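Local coordinates for protein sulfhydryl oxidase 1 (Homo sapiens, PDB 3LLK) that uses a bound flavin-adenine dinucleotide to oxidise thiols to disulfides, probably passing the electrons on to molecular oxygen as other sulfhydryl oxidases of the Erv family do, at residues Y25-E30 against S84-A89; K46-V51 against W123-F128; V216-R221 against A248-S253. All blocks are in the same frame, centred on the assembly; numbering follows the deposited sequence.

How the interactions relate
Interactions 1 and 2 are helix-to-helix packing, whereas interaction 3 joins a loop to the end of helix 239-249. Interaction 1 is partly buried and peripheral, its centre about 18 Å from that of the chain, and mixes an apolar pair with charged chains on the surface. Interaction 2 lies deep in the core and is apolar across its two helices. It touches interaction 1 through Ile26, whose CD1 is 3.6 Å from CD2 of Leu125. Interaction 3, also buried, is aromatic and meets interaction 2 where Phe250 and Phe128 pack. Interactions 2 and 3 share FAD, and interactions 1 and 3 lie on opposite sides of the chain centre.

Interaction 1. Residues Y25-E30 against S84-A89; sequences YILRIE and SFFKTA
Leu27 and Phe86 join helices 16-30 and 83-92 in a helix-helix contact within the FAD-dependent sulfhydryl oxidase family region, well away from the flavin. The two side chains cross at about a right angle. CD2 of Leu27 comes to the rim of the Phe86 ring, near the ring plane, and lies 3.8 Å from CZ of Phe86. The extended first torsion of Phe86 (chi1 -176°) brings the end of its ring toward helix 16-30; Trp72 and Leu73 of helix 60-75 pack against it as well. Beside this apolar pair, Arg28 and Lys87 also cross nearly perpendicularly. The methylene chain of Lys87 meets the guanidinium at its edge, in its plane, while NZ of Lys87 stays 5.0 Å from NH1 of Arg28. Asp91 of helix 83-92 forms a salt bridge with each, OD1 with NH2 of Arg28 and OD2 with NZ of Lys87, which probably offsets their repulsion. Glu95 adds a second salt bridge at NE of Arg28. The nearest CA atoms, of Arg28 and Lys87, are 7.6 Å apart, so the meeting is made by side chains. Arg28 makes its closest approach to Lys87 through NH1, 3.6 Å from CG of Lys87.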
loop_
_atom_site.group_PDB
_atom_site.type_symbol
_atom_site.label_atom_id
_atom_site.label_comp_id
_atom_site.label_asym_id
_atom_site.label_seq_id
_atom_site.Cartn_x
_atom_site.Cartn_y
_atom_site.Cartn_z
ATOM N N TYR A 25 11.194 0.133 3.742
ATOM C CA TYR A 25 11.644 -0.129 2.386
ATOM C C TYR A 25 11.381 1.066 1.474
ATOM O O TYR A 25 12.202 1.415 0.628
ATOM C CB TYR A 25 10.931 -1.367 1.848
ATOM C CG TYR A 25 11.615 -2.001 0.673
ATOM C CD1 TYR A 25 12.549 -3.019 0.856
ATOM C CD2 TYR A 25 11.338 -1.585 -0.628
ATOM C CE1 TYR A 25 13.187 -3.609 -0.230
ATOM C CE2 TYR A 25 11.975 -2.172 -1.721
ATOM C CZ TYR A 25 12.894 -3.180 -1.512
ATOM O OH TYR A 25 13.521 -3.769 -2.580
ATOM N N ILE A 26 10.228 1.693 1.648
ATOM C CA ILE A 26 9.876 2.855 0.845
ATOM C C ILE A 26 10.873 3.996 1.039
ATOM O O ILE A 26 11.469 4.491 0.076
ATOM C CB ILE A 26 8.446 3.362 1.205
ATOM C CG1 ILE A 26 7.402 2.410 0.621
ATOM C CG2 ILE A 26 8.243 4.774 0.699
ATOM C CD1 ILE A 26 5.988 2.595 1.174
ATOM N N LEU A 27 11.063 4.395 2.294
ATOM C CA LEU A 27 11.946 5.501 2.627
ATOM C C LEU A 27 13.441 5.280 2.403
ATOM O O LEU A 27 14.131 6.194 1.967
ATOM C CB LEU A 27 11.707 5.925 4.081
ATOM C CG LEU A 27 10.286 6.391 4.445
ATOM C CD1 LEU A 27 10.133 6.412 5.965
ATOM C CD2 LEU A 27 10.008 7.770 3.863
ATOM N N ARG A 28 13.934 4.083 2.703
ATOM C CA ARG A 28 15.354 3.774 2.564
ATOM C C ARG A 28 15.760 3.171 1.218
ATOM O O ARG A 28 16.900 3.357 0.773
ATOM C CB ARG A 28 15.795 2.813 3.681
ATOM C CG ARG A 28 15.596 3.331 5.098
ATOM C CD ARG A 28 16.541 4.472 5.385
ATOM N NE ARG A 28 16.608 4.802 6.806
ATOM C CZ ARG A 28 17.389 5.756 7.304
ATOM N NH1 ARG A 28 18.163 6.472 6.496
ATOM N NH2 ARG A 28 17.413 5.991 8.607
ATOM N N ILE A 29 14.850 2.444 0.574
ATOM C CA ILE A 29 15.187 1.821 -0.700
ATOM C C ILE A 29 14.568 2.501 -1.917
ATOM O O ILE A 29 15.277 3.103 -2.718
ATOM C CB ILE A 29 14.784 0.330 -0.717
ATOM C CG1 ILE A 29 15.445 -0.405 0.454
ATOM C CG2 ILE A 29 15.199 -0.308 -2.035
ATOM C CD1 ILE A 29 16.952 -0.427 0.404
ATOM N N GLU A 30 13.248 2.427 -2.051
ATOM C CA GLU A 30 12.596 3.019 -3.214
ATOM C C GLU A 30 12.873 4.506 -3.405
ATOM O O GLU A 30 13.263 4.936 -4.501
ATOM C CB GLU A 30 11.091 2.775 -3.164
ATOM C CG GLU A 30 10.732 1.310 -3.065
ATOM C CD GLU A 30 9.688 0.908 -4.077
ATOM O OE1 GLU A 30 8.573 1.464 -4.028
ATOM O OE2 GLU A 30 9.986 0.035 -4.922
ATOM N N SER A 84 20.529 12.381 -0.107
ATOM C CA SER A 84 21.433 12.348 1.044
ATOM C C SER A 84 20.906 13.253 2.158
ATOM O O SER A 84 21.031 12.938 3.340
ATOM C CB SER A 84 22.859 12.764 0.630
ATOM O OG SER A 84 22.880 14.014 -0.039
ATOM N N PHE A 85 20.301 14.368 1.766
ATOM C CA PHE A 85 19.728 15.321 2.706
ATOM C C PHE A 85 18.484 14.718 3.374
ATOM O O PHE A 85 18.232 14.946 4.554
ATOM C CB PHE A 85 19.363 16.605 1.957
ATOM C CG PHE A 85 19.013 17.757 2.852
ATOM C CD1 PHE A 85 19.822 18.083 3.940
ATOM C CD2 PHE A 85 17.893 18.538 2.593
ATOM C CE1 PHE A 85 19.519 19.177 4.759
ATOM C CE2 PHE A 85 17.581 19.634 3.405
ATOM C CZ PHE A 85 18.393 19.953 4.487
ATOM N N PHE A 86 17.709 13.954 2.608
ATOM C CA PHE A 86 16.514 13.294 3.131
ATOM C C PHE A 86 16.939 12.163 4.079
ATOM O O PHE A 86 16.291 11.921 5.094
ATOM C CB PHE A 86 15.690 12.724 1.972
ATOM C CG PHE A 86 14.376 12.089 2.387
ATOM C CD1 PHE A 86 13.354 12.858 2.928
ATOM C CD2 PHE A 86 14.146 10.730 2.173
ATOM C CE1 PHE A 86 12.110 12.291 3.245
ATOM C CE2 PHE A 86 12.908 10.147 2.484
ATOM C CZ PHE A 86 11.887 10.934 3.020
ATOM N N LYS A 87 18.028 11.473 3.745
ATOM C CA LYS A 87 18.536 10.376 4.576
ATOM C C LYS A 87 18.952 10.900 5.949
ATOM O O LYS A 87 18.766 10.228 6.973
ATOM C CB LYS A 87 19.747 9.708 3.922
ATOM C CG LYS A 87 20.475 8.712 4.826
ATOM C CD LYS A 87 21.619 8.030 4.096
ATOM C CE LYS A 87 22.397 7.123 5.022
ATOM N NZ LYS A 87 22.989 7.904 6.149
ATOM N N THR A 88 19.542 12.091 5.953
ATOM C CA THR A 88 19.977 12.716 7.190
ATOM C C THR A 88 18.763 13.024 8.061
ATOM O O THR A 88 18.817 12.857 9.279
ATOM C CB THR A 88 20.775 14.003 6.903
ATOM O OG1 THR A 88 21.969 13.662 6.183
ATOM C CG2 THR A 88 21.161 14.703 8.194
ATOM N N ALA A 89 17.666 13.452 7.433
ATOM C CA ALA A 89 16.441 13.768 8.159
ATOM C C ALA A 89 15.836 12.504 8.780
ATOM O O ALA A 89 15.292 12.541 9.886
ATOM C CB ALA A 89 15.430 14.436 7.222
#

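Interaction 2. Residues K46-V51 against W123-F128; sequences KKFVAV and WVLFHF. With FAD (flavin-adenine dinucleotide), chain D.
A chi1 of -171° turns CG of Phe48 away from its own N and sends the ring from helix 39-55 toward helix 118-134. Phe126 instead has CG anti to its carbonyl carbon (chi1 -73°), bringing the ring end within reach of Phe48. This is a buried helix-helix contact, and helix 118-134 belongs to the FAD-binding Erv/ALR helical fold. The two phenyl side chains cross at about a right angle, with CE1 of Phe48 3.7 Å from CE1 of Phe126. Leu125 adds a looser touch: its CD2 stands at the edge of the Phe48 ring, 4.3 Å from CZ of Phe48. Tyr157 packs against both phenylalanines from helix 150-161.

Other residues of 123-128 serve the cofactor. FAD C8M sits over one face of the Trp123 indole, 3.4 Å above its plane and offset toward the rim. Farther along the helix, His127 lays a ring face against the adenine, with C2A over its centre, and its NE2 is hydrogen-bonded to His196. The same helix thus presents apolar groups to helix 39-55 and rings to both ends of FAD. Trp123 NE1 donates a nearly straight hydrogen bond to FAD O2', 2.8 Å long with an N-H...O angle of 165°.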
loop_
_atom_site.group_PDB
_atom_site.type_symbol
_atom_site.label_atom_id
_atom_site.label_comp_id
_atom_site.label_asym_id
_atom_site.label_seq_id
_atom_site.Cartn_x
_atom_site.Cartn_y
_atom_site.Cartn_z
ATOM N N LYS A 46 5.753 14.058 -1.303
ATOM C CA LYS A 46 5.136 14.875 -0.270
ATOM C C LYS A 46 3.659 14.547 -0.084
ATOM O O LYS A 46 3.157 14.558 1.037
ATOM C CB LYS A 46 5.299 16.365 -0.596
ATOM C CG LYS A 46 6.743 16.849 -0.583
ATOM C CD LYS A 46 6.829 18.350 -0.850
ATOM C CE LYS A 46 8.270 18.845 -0.783
ATOM N NZ LYS A 46 8.358 20.320 -0.984
ATOM N N LYS A 47 2.963 14.254 -1.177
ATOM C CA LYS A 47 1.545 13.931 -1.081
ATOM C C LYS A 47 1.360 12.568 -0.425
ATOM O O LYS A 47 0.431 12.377 0.357
ATOM C CB LYS A 47 0.889 13.939 -2.467
ATOM C CG LYS A 47 0.647 15.337 -3.020
ATOM C CD LYS A 47 -0.011 15.311 -4.387
ATOM C CE LYS A 47 -0.243 16.728 -4.909
ATOM N NZ LYS A 47 -0.697 16.757 -6.334
ATOM N N PHE A 48 2.244 11.623 -0.743
ATOM C CA PHE A 48 2.148 10.284 -0.164
ATOM C C PHE A 48 2.510 10.301 1.324
ATOM O O PHE A 48 1.863 9.636 2.124
ATOM C CB PHE A 48 3.061 9.299 -0.914
ATOM C CG PHE A 48 2.856 7.863 -0.518
ATOM C CD1 PHE A 48 1.700 7.181 -0.894
ATOM C CD2 PHE A 48 3.814 7.194 0.240
ATOM C CE1 PHE A 48 1.502 5.849 -0.520
ATOM C CE2 PHE A 48 3.623 5.866 0.616
ATOM C CZ PHE A 48 2.466 5.192 0.236
ATOM N N VAL A 49 3.548 11.055 1.689
ATOM C CA VAL A 49 3.953 11.143 3.090
ATOM C C VAL A 49 2.846 11.835 3.885
ATOM O O VAL A 49 2.592 11.470 5.029
ATOM C CB VAL A 49 5.296 11.912 3.259
ATOM C CG1 VAL A 49 5.571 12.190 4.717
ATOM C CG2 VAL A 49 6.434 11.084 2.688
ATOM N N ALA A 50 2.191 12.826 3.274
ATOM C CA ALA A 50 1.090 13.524 3.930
ATOM C C ALA A 50 -0.003 12.496 4.205
ATOM O O ALA A 50 -0.610 12.493 5.278
ATOM C CB ALA A 50 0.543 14.643 3.036
ATOM N N VAL A 51 -0.250 11.623 3.233
ATOM C CA VAL A 51 -1.261 10.574 3.381
ATOM C C VAL A 51 -0.870 9.600 4.500
ATOM O O VAL A 51 -1.708 9.217 5.321
ATOM C CB VAL A 51 -1.470 9.807 2.050
ATOM C CG1 VAL A 51 -2.274 8.542 2.281
ATOM C CG2 VAL A 51 -2.206 10.699 1.054
ATOM N N TRP A 123 0.844 -3.550 -1.482
ATOM C CA TRP A 123 -0.583 -3.725 -1.732
ATOM C C TRP A 123 -1.325 -3.581 -0.404
ATOM O O TRP A 123 -2.322 -2.860 -0.314
ATOM C CB TRP A 123 -0.884 -5.123 -2.288
ATOM C CG TRP A 123 -0.816 -5.250 -3.781
ATOM C CD1 TRP A 123 -0.038 -6.115 -4.496
ATOM C CD2 TRP A 123 -1.604 -4.531 -4.741
ATOM N NE1 TRP A 123 -0.296 -5.982 -5.842
ATOM C CE2 TRP A 123 -1.251 -5.016 -6.017
ATOM C CE3 TRP A 123 -2.578 -3.526 -4.641
ATOM C CZ2 TRP A 123 -1.837 -4.528 -7.195
ATOM C CZ3 TRP A 123 -3.162 -3.040 -5.817
ATOM C CH2 TRP A 123 -2.784 -3.544 -7.074
ATOM N N VAL A 124 -0.841 -4.278 0.625
ATOM C CA VAL A 124 -1.497 -4.234 1.927
ATOM C C VAL A 124 -1.561 -2.808 2.431
ATOM O O VAL A 124 -2.631 -2.348 2.828
ATOM C CB VAL A 124 -0.786 -5.130 2.972
ATOM C CG1 VAL A 124 -1.537 -5.073 4.319
ATOM C CG2 VAL A 124 -0.759 -6.565 2.478
ATOM N N LEU A 125 -0.430 -2.105 2.379
ATOM C CA LEU A 125 -0.361 -0.711 2.818
ATOM C C LEU A 125 -1.366 0.147 2.051
ATOM O O LEU A 125 -2.131 0.900 2.657
ATOM C CB LEU A 125 1.060 -0.154 2.619
ATOM C CG LEU A 125 1.315 1.354 2.805
ATOM C CD1 LEU A 125 0.854 1.796 4.192
ATOM C CD2 LEU A 125 2.810 1.666 2.625
ATOM N N PHE A 126 -1.373 0.024 0.721
ATOM C CA PHE A 126 -2.291 0.799 -0.122
ATOM C C PHE A 126 -3.765 0.571 0.249
ATOM O O PHE A 126 -4.522 1.527 0.434
ATOM C CB PHE A 126 -2.095 0.465 -1.619
ATOM C CG PHE A 126 -0.830 1.035 -2.236
ATOM C CD1 PHE A 126 -0.065 1.996 -1.576
ATOM C CD2 PHE A 126 -0.413 0.597 -3.491
ATOM C CE1 PHE A 126 1.108 2.511 -2.161
ATOM C CE2 PHE A 126 0.752 1.104 -4.085
ATOM C CZ PHE A 126 1.511 2.060 -3.417
ATOM N N HIS A 127 -4.177 -0.693 0.322
ATOM C CA HIS A 127 -5.559 -1.020 0.674
ATOM C C HIS A 127 -5.903 -0.424 2.037
ATOM O O HIS A 127 -6.978 0.149 2.233
ATOM C CB HIS A 127 -5.767 -2.539 0.728
ATOM C CG HIS A 127 -5.765 -3.199 -0.614
ATOM N ND1 HIS A 127 -6.723 -2.941 -1.569
ATOM C CD2 HIS A 127 -4.903 -4.082 -1.175
ATOM C CE1 HIS A 127 -6.451 -3.632 -2.660
ATOM N NE2 HIS A 127 -5.353 -4.333 -2.446
ATOM N N PHE A 128 -4.977 -0.540 2.972
ATOM C CA PHE A 128 -5.224 -0.033 4.305
ATOM C C PHE A 128 -5.447 1.468 4.279
ATOM O O PHE A 128 -6.359 1.967 4.943
ATOM C CB PHE A 128 -4.079 -0.402 5.243
ATOM C CG PHE A 128 -4.522 -0.658 6.653
ATOM C CD1 PHE A 128 -5.047 0.370 7.426
ATOM C CD2 PHE A 128 -4.445 -1.938 7.197
ATOM C CE1 PHE A 128 -5.494 0.135 8.725
ATOM C CE2 PHE A 128 -4.888 -2.190 8.497
ATOM C CZ PHE A 128 -5.415 -1.149 9.263
HETATM P PA FAD D . -0.216 -9.745 -3.315
HETATM O O1A FAD D . 1.020 -8.944 -3.098
HETATM O O2A FAD D . -0.984 -9.729 -4.589
HETATM O O5B FAD D . -1.253 -9.475 -2.168
HETATM C C5B FAD D . -0.945 -8.979 -0.864
HETATM C C4B FAD D . -2.031 -9.600 -0.024
HETATM O O4B FAD D . -3.128 -8.648 -0.067
HETATM C C3B FAD D . -2.547 -11.055 -0.050
HETATM O O3B FAD D . -1.751 -12.016 0.642
HETATM C C2B FAD D . -3.913 -10.846 0.425
HETATM O O2B FAD D . -4.081 -10.896 1.808
HETATM C C1B FAD D . -4.319 -9.443 -0.052
HETATM N N9A FAD D . -5.008 -9.289 -1.294
HETATM C C8A FAD D . -5.034 -10.060 -2.486
HETATM N N7A FAD D . -5.816 -9.640 -3.424
HETATM C C5A FAD D . -6.380 -8.511 -2.844
HETATM C C6A FAD D . -7.356 -7.632 -3.351
HETATM N N6A FAD D . -7.938 -7.787 -4.547
HETATM N N1A FAD D . -7.797 -6.573 -2.581
HETATM C C2A FAD D . -7.383 -6.364 -1.300
HETATM N N3A FAD D . -6.412 -7.237 -0.786
HETATM C C4A FAD D . -5.943 -8.303 -1.616
HETATM N N1 FAD D . 3.933 -8.276 -10.557
HETATM C C2 FAD D . 4.163 -8.820 -11.803
HETATM O O2 FAD D . 4.835 -9.864 -11.841
HETATM N N3 FAD D . 3.549 -8.066 -12.796
HETATM C C4 FAD D . 2.775 -6.888 -12.655
HETATM O O4 FAD D . 2.320 -6.293 -13.687
HETATM C C4X FAD D . 2.607 -6.425 -11.366
HETATM N N5 FAD D . 1.932 -5.185 -11.122
HETATM C C5X FAD D . 1.819 -4.585 -9.839
HETATM C C6 FAD D . 1.234 -3.307 -9.749
HETATM C C7 FAD D . 1.103 -2.723 -8.458
HETATM C C7M FAD D . 0.461 -1.335 -8.438
HETATM C C8 FAD D . 1.545 -3.403 -7.284
HETATM C C8M FAD D . 1.462 -2.972 -5.834
HETATM C C9 FAD D . 2.151 -4.652 -7.418
HETATM C C9A FAD D . 2.373 -5.298 -8.663
HETATM N N10 FAD D . 2.966 -6.608 -9.044
HETATM C C10 FAD D . 3.202 -7.144 -10.282
HETATM C "C1'" FAD D . 3.236 -7.491 -7.954
HETATM C "C2'" FAD D . 2.164 -8.441 -7.516
HETATM O "O2'" FAD D . 0.861 -7.810 -7.588
HETATM C "C3'" FAD D . 2.281 -9.064 -6.158
HETATM O "O3'" FAD D . 2.423 -8.052 -5.170
HETATM C "C4'" FAD D . 3.282 -10.181 -5.915
HETATM O "O4'" FAD D . 3.308 -11.107 -7.042
HETATM C "C5'" FAD D . 3.214 -10.908 -4.642
HETATM O "O5'" FAD D . 1.969 -11.611 -4.633
HETATM P P FAD D . 1.296 -12.216 -3.371
HETATM O O1P FAD D . 0.746 -13.479 -3.866
HETATM O O2P FAD D . 2.222 -12.335 -2.215
HETATM O O3P FAD D . 0.087 -11.258 -2.910
#

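Interaction 3. Residues V216-R221 against A248-S253; sequences VQWPPR and AHFSPS. With FAD (flavin-adenine dinucleotide), chain D.
Trp218 and His249 form a T-shaped (edge-to-face) aromatic pair beside the adenine of FAD, in the cofactor pocket of the Erv/ALR fold. The edge of the indole six-membered ring points at the imidazole face, with centroids 5.0 Å apart and planes at 75°. CH2 of Trp218 makes the closest approach, 3.7 Å from CD2 of His249 and offset toward the imidazole rim.

A face of the same indole lies against the adenine. The side chain of Trp218 leaves its backbone opposite the amide N (chi1 -162°), and this carries the ring along the adenine, with FAD C4A 3.4 Å above the indole plane and offset toward the rim. Pro219, joined to Trp218 by a cis peptide bond, puts CB over the opposite face, so the indole is held between proline and adenine. Phe250 meets the adenine differently: FAD N3A lies at its ring edge, in plane, 3.5 Å from CZ of Phe250.

Apolar packing adds CE2 of Phe250, 4.1 Å from CH2 of Trp218. Within 248-253 itself, CD2 of His249 sits over the centre of the Phe250 ring.

No hydrogen bond crosses the contact. Phe250 centres an inverse gamma turn just after helix 239-249, and Ser251 OG bonds back to Ala248 O at 2.8 Å. The carbonyl of Trp218 accepts from Asn197 and Trp193, fixing the loop to helix 185-203.

Were Trp218 an alanine, the adenine face would probably lose the indole that covers it, and the imidazole face the edge that meets it. These two segments meet the adenine through ring faces and edges, consistent with dispersion and shape, while hydrogen bonds to FAD come from other residues such as Asn200 and His196.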
loop_
_atom_site.group_PDB
_atom_site.type_symbol
_atom_site.label_atom_id
_atom_site.label_comp_id
_atom_site.label_asym_id
_atom_site.label_seq_id
_atom_site.Cartn_x
_atom_site.Cartn_y
_atom_site.Cartn_z
ATOM N N VAL A 216 -5.614 -15.831 -6.435
ATOM C CA VAL A 216 -7.044 -16.119 -6.505
ATOM C C VAL A 216 -7.798 -14.796 -6.511
ATOM O O VAL A 216 -7.222 -13.743 -6.221
ATOM C CB VAL A 216 -7.541 -16.933 -5.292
ATOM C CG1 VAL A 216 -6.659 -18.153 -5.076
ATOM C CG2 VAL A 216 -7.575 -16.051 -4.053
ATOM N N GLN A 217 -9.078 -14.849 -6.859
ATOM C CA GLN A 217 -9.916 -13.661 -6.845
ATOM C C GLN A 217 -10.244 -13.502 -5.365
ATOM O O GLN A 217 -11.007 -14.283 -4.783
ATOM C CB GLN A 217 -11.158 -13.888 -7.702
ATOM C CG GLN A 217 -10.805 -13.946 -9.187
ATOM C CD GLN A 217 -10.147 -12.661 -9.674
ATOM O OE1 GLN A 217 -10.823 -11.669 -9.955
ATOM N NE2 GLN A 217 -8.817 -12.668 -9.759
ATOM N N TRP A 218 -9.627 -12.487 -4.772
ATOM C CA TRP A 218 -9.710 -12.188 -3.346
ATOM C C TRP A 218 -10.855 -11.249 -2.948
ATOM O O TRP A 218 -11.144 -10.282 -3.642
ATOM C CB TRP A 218 -8.364 -11.585 -2.937
ATOM C CG TRP A 218 -8.058 -11.589 -1.489
ATOM C CD1 TRP A 218 -7.331 -12.518 -0.810
ATOM C CD2 TRP A 218 -8.413 -10.581 -0.541
ATOM N NE1 TRP A 218 -7.198 -12.147 0.505
ATOM C CE2 TRP A 218 -7.855 -10.960 0.699
ATOM C CE3 TRP A 218 -9.148 -9.388 -0.619
ATOM C CZ2 TRP A 218 -8.005 -10.187 1.859
ATOM C CZ3 TRP A 218 -9.297 -8.617 0.537
ATOM C CH2 TRP A 218 -8.727 -9.022 1.757
ATOM N N PRO A 219 -11.477 -11.487 -1.781
ATOM C CA PRO A 219 -11.190 -12.552 -0.815
ATOM C C PRO A 219 -11.796 -13.903 -1.200
ATOM O O PRO A 219 -12.912 -13.967 -1.735
ATOM C CB PRO A 219 -11.783 -11.999 0.471
ATOM C CG PRO A 219 -13.057 -11.331 -0.045
ATOM C CD PRO A 219 -12.587 -10.629 -1.314
ATOM N N PRO A 220 -11.066 -15.005 -0.944
ATOM C CA PRO A 220 -11.610 -16.322 -1.296
ATOM C C PRO A 220 -12.798 -16.656 -0.390
ATOM O O PRO A 220 -12.986 -16.023 0.649
ATOM C CB PRO A 220 -10.416 -17.253 -1.090
ATOM C CG PRO A 220 -9.700 -16.614 0.065
ATOM C CD PRO A 220 -9.747 -15.131 -0.295
ATOM N N ARG A 221 -13.593 -17.646 -0.780
ATOM C CA ARG A 221 -14.769 -18.027 0.005
ATOM C C ARG A 221 -14.515 -18.399 1.463
ATOM O O ARG A 221 -15.331 -18.100 2.332
ATOM C CB ARG A 221 -15.519 -19.164 -0.695
ATOM C CG ARG A 221 -16.325 -18.678 -1.879
ATOM C CD ARG A 221 -16.822 -19.808 -2.764
ATOM N NE ARG A 221 -17.810 -19.307 -3.716
ATOM C CZ ARG A 221 -19.056 -18.974 -3.384
ATOM N NH1 ARG A 221 -19.472 -19.096 -2.124
ATOM N NH2 ARG A 221 -19.888 -18.516 -4.306
ATOM N N ALA A 248 -13.612 -4.237 7.500
ATOM C CA ALA A 248 -13.302 -5.052 8.669
ATOM C C ALA A 248 -11.881 -5.608 8.594
ATOM O O ALA A 248 -11.148 -5.602 9.581
ATOM C CB ALA A 248 -14.299 -6.209 8.780
ATOM N N HIS A 249 -11.497 -6.092 7.415
ATOM C CA HIS A 249 -10.177 -6.688 7.221
ATOM C C HIS A 249 -9.029 -5.688 7.380
ATOM O O HIS A 249 -8.070 -5.928 8.127
ATOM C CB HIS A 249 -10.110 -7.347 5.840
ATOM C CG HIS A 249 -8.833 -8.080 5.591
ATOM N ND1 HIS A 249 -8.618 -9.372 6.023
ATOM C CD2 HIS A 249 -7.679 -7.687 4.998
ATOM C CE1 HIS A 249 -7.389 -9.741 5.708
ATOM N NE2 HIS A 249 -6.798 -8.737 5.086
ATOM N N PHE A 250 -9.122 -4.566 6.680
ATOM C CA PHE A 250 -8.085 -3.543 6.766
ATOM C C PHE A 250 -8.408 -2.512 7.846
ATOM O O PHE A 250 -8.575 -1.327 7.556
ATOM C CB PHE A 250 -7.928 -2.853 5.407
ATOM C CG PHE A 250 -7.461 -3.775 4.316
ATOM C CD1 PHE A 250 -6.150 -4.243 4.296
ATOM C CD2 PHE A 250 -8.326 -4.168 3.304
ATOM C CE1 PHE A 250 -5.704 -5.090 3.276
ATOM C CE2 PHE A 250 -7.891 -5.016 2.275
ATOM C CZ PHE A 250 -6.571 -5.476 2.267
ATOM N N SER A 251 -8.496 -2.973 9.091
ATOM C CA SER A 251 -8.805 -2.098 10.223
ATOM C C SER A 251 -7.780 -2.294 11.339
ATOM O O SER A 251 -7.199 -3.372 11.483
ATOM C CB SER A 251 -10.209 -2.397 10.766
ATOM O OG SER A 251 -10.236 -3.660 11.408
ATOM N N PRO A 252 -7.556 -1.251 12.150
ATOM C CA PRO A 252 -6.594 -1.323 13.252
ATOM C C PRO A 252 -6.798 -2.515 14.184
ATOM O O PRO A 252 -5.828 -3.088 14.678
ATOM C CB PRO A 252 -6.781 0.017 13.960
ATOM C CG PRO A 252 -7.161 0.936 12.831
ATOM C CD PRO A 252 -8.145 0.099 12.049
ATOM N N SER A 253 -8.050 -2.899 14.410
ATOM C CA SER A 253 -8.336 -4.023 15.301
ATOM C C SER A 253 -7.903 -5.359 14.716
ATOM O O SER A 253 -7.679 -6.320 15.454
ATOM C CB SER A 253 -9.829 -4.078 15.656
ATOM O OG SER A 253 -10.636 -4.320 14.513
HETATM P PA FAD D . -0.216 -9.745 -3.315
HETATM O O1A FAD D . 1.020 -8.944 -3.098
HETATM O O2A FAD D . -0.984 -9.729 -4.589
HETATM O O5B FAD D . -1.253 -9.475 -2.168
HETATM C C5B FAD D . -0.945 -8.979 -0.864
HETATM C C4B FAD D . -2.031 -9.600 -0.024
HETATM O O4B FAD D . -3.128 -8.648 -0.067
HETATM C C3B FAD D . -2.547 -11.055 -0.050
HETATM O O3B FAD D . -1.751 -12.016 0.642
HETATM C C2B FAD D . -3.913 -10.846 0.425
HETATM O O2B FAD D . -4.081 -10.896 1.808
HETATM C C1B FAD D . -4.319 -9.443 -0.052
HETATM N N9A FAD D . -5.008 -9.289 -1.294
HETATM C C8A FAD D . -5.034 -10.060 -2.486
HETATM N N7A FAD D . -5.816 -9.640 -3.424
HETATM C C5A FAD D . -6.380 -8.511 -2.844
HETATM C C6A FAD D . -7.356 -7.632 -3.351
HETATM N N6A FAD D . -7.938 -7.787 -4.547
HETATM N N1A FAD D . -7.797 -6.573 -2.581
HETATM C C2A FAD D . -7.383 -6.364 -1.300
HETATM N N3A FAD D . -6.412 -7.237 -0.786
HETATM C C4A FAD D . -5.943 -8.303 -1.616
HETATM N N1 FAD D . 3.933 -8.276 -10.557
HETATM C C2 FAD D . 4.163 -8.820 -11.803
HETATM O O2 FAD D . 4.835 -9.864 -11.841
HETATM N N3 FAD D . 3.549 -8.066 -12.796
HETATM C C4 FAD D . 2.775 -6.888 -12.655
HETATM O O4 FAD D . 2.320 -6.293 -13.687
HETATM C C4X FAD D . 2.607 -6.425 -11.366
HETATM N N5 FAD D . 1.932 -5.185 -11.122
HETATM C C5X FAD D . 1.819 -4.585 -9.839
HETATM C C6 FAD D . 1.234 -3.307 -9.749
HETATM C C7 FAD D . 1.103 -2.723 -8.458
HETATM C C7M FAD D . 0.461 -1.335 -8.438
HETATM C C8 FAD D . 1.545 -3.403 -7.284
HETATM C C8M FAD D . 1.462 -2.972 -5.834
HETATM C C9 FAD D . 2.151 -4.652 -7.418
HETATM C C9A FAD D . 2.373 -5.298 -8.663
HETATM N N10 FAD D . 2.966 -6.608 -9.044
HETATM C C10 FAD D . 3.202 -7.144 -10.282
HETATM C "C1'" FAD D . 3.236 -7.491 -7.954
HETATM C "C2'" FAD D . 2.164 -8.441 -7.516
HETATM O "O2'" FAD D . 0.861 -7.810 -7.588
HETATM C "C3'" FAD D . 2.281 -9.064 -6.158
HETATM O "O3'" FAD D . 2.423 -8.052 -5.170
HETATM C "C4'" FAD D . 3.282 -10.181 -5.915
HETATM O "O4'" FAD D . 3.308 -11.107 -7.042
HETATM C "C5'" FAD D . 3.214 -10.908 -4.642
HETATM O "O5'" FAD D . 1.969 -11.611 -4.633
HETATM P P FAD D . 1.296 -12.216 -3.371
HETATM O O1P FAD D . 0.746 -13.479 -3.866
HETATM O O2P FAD D . 2.222 -12.335 -2.215
HETATM O O3P FAD D . 0.087 -11.258 -2.910
#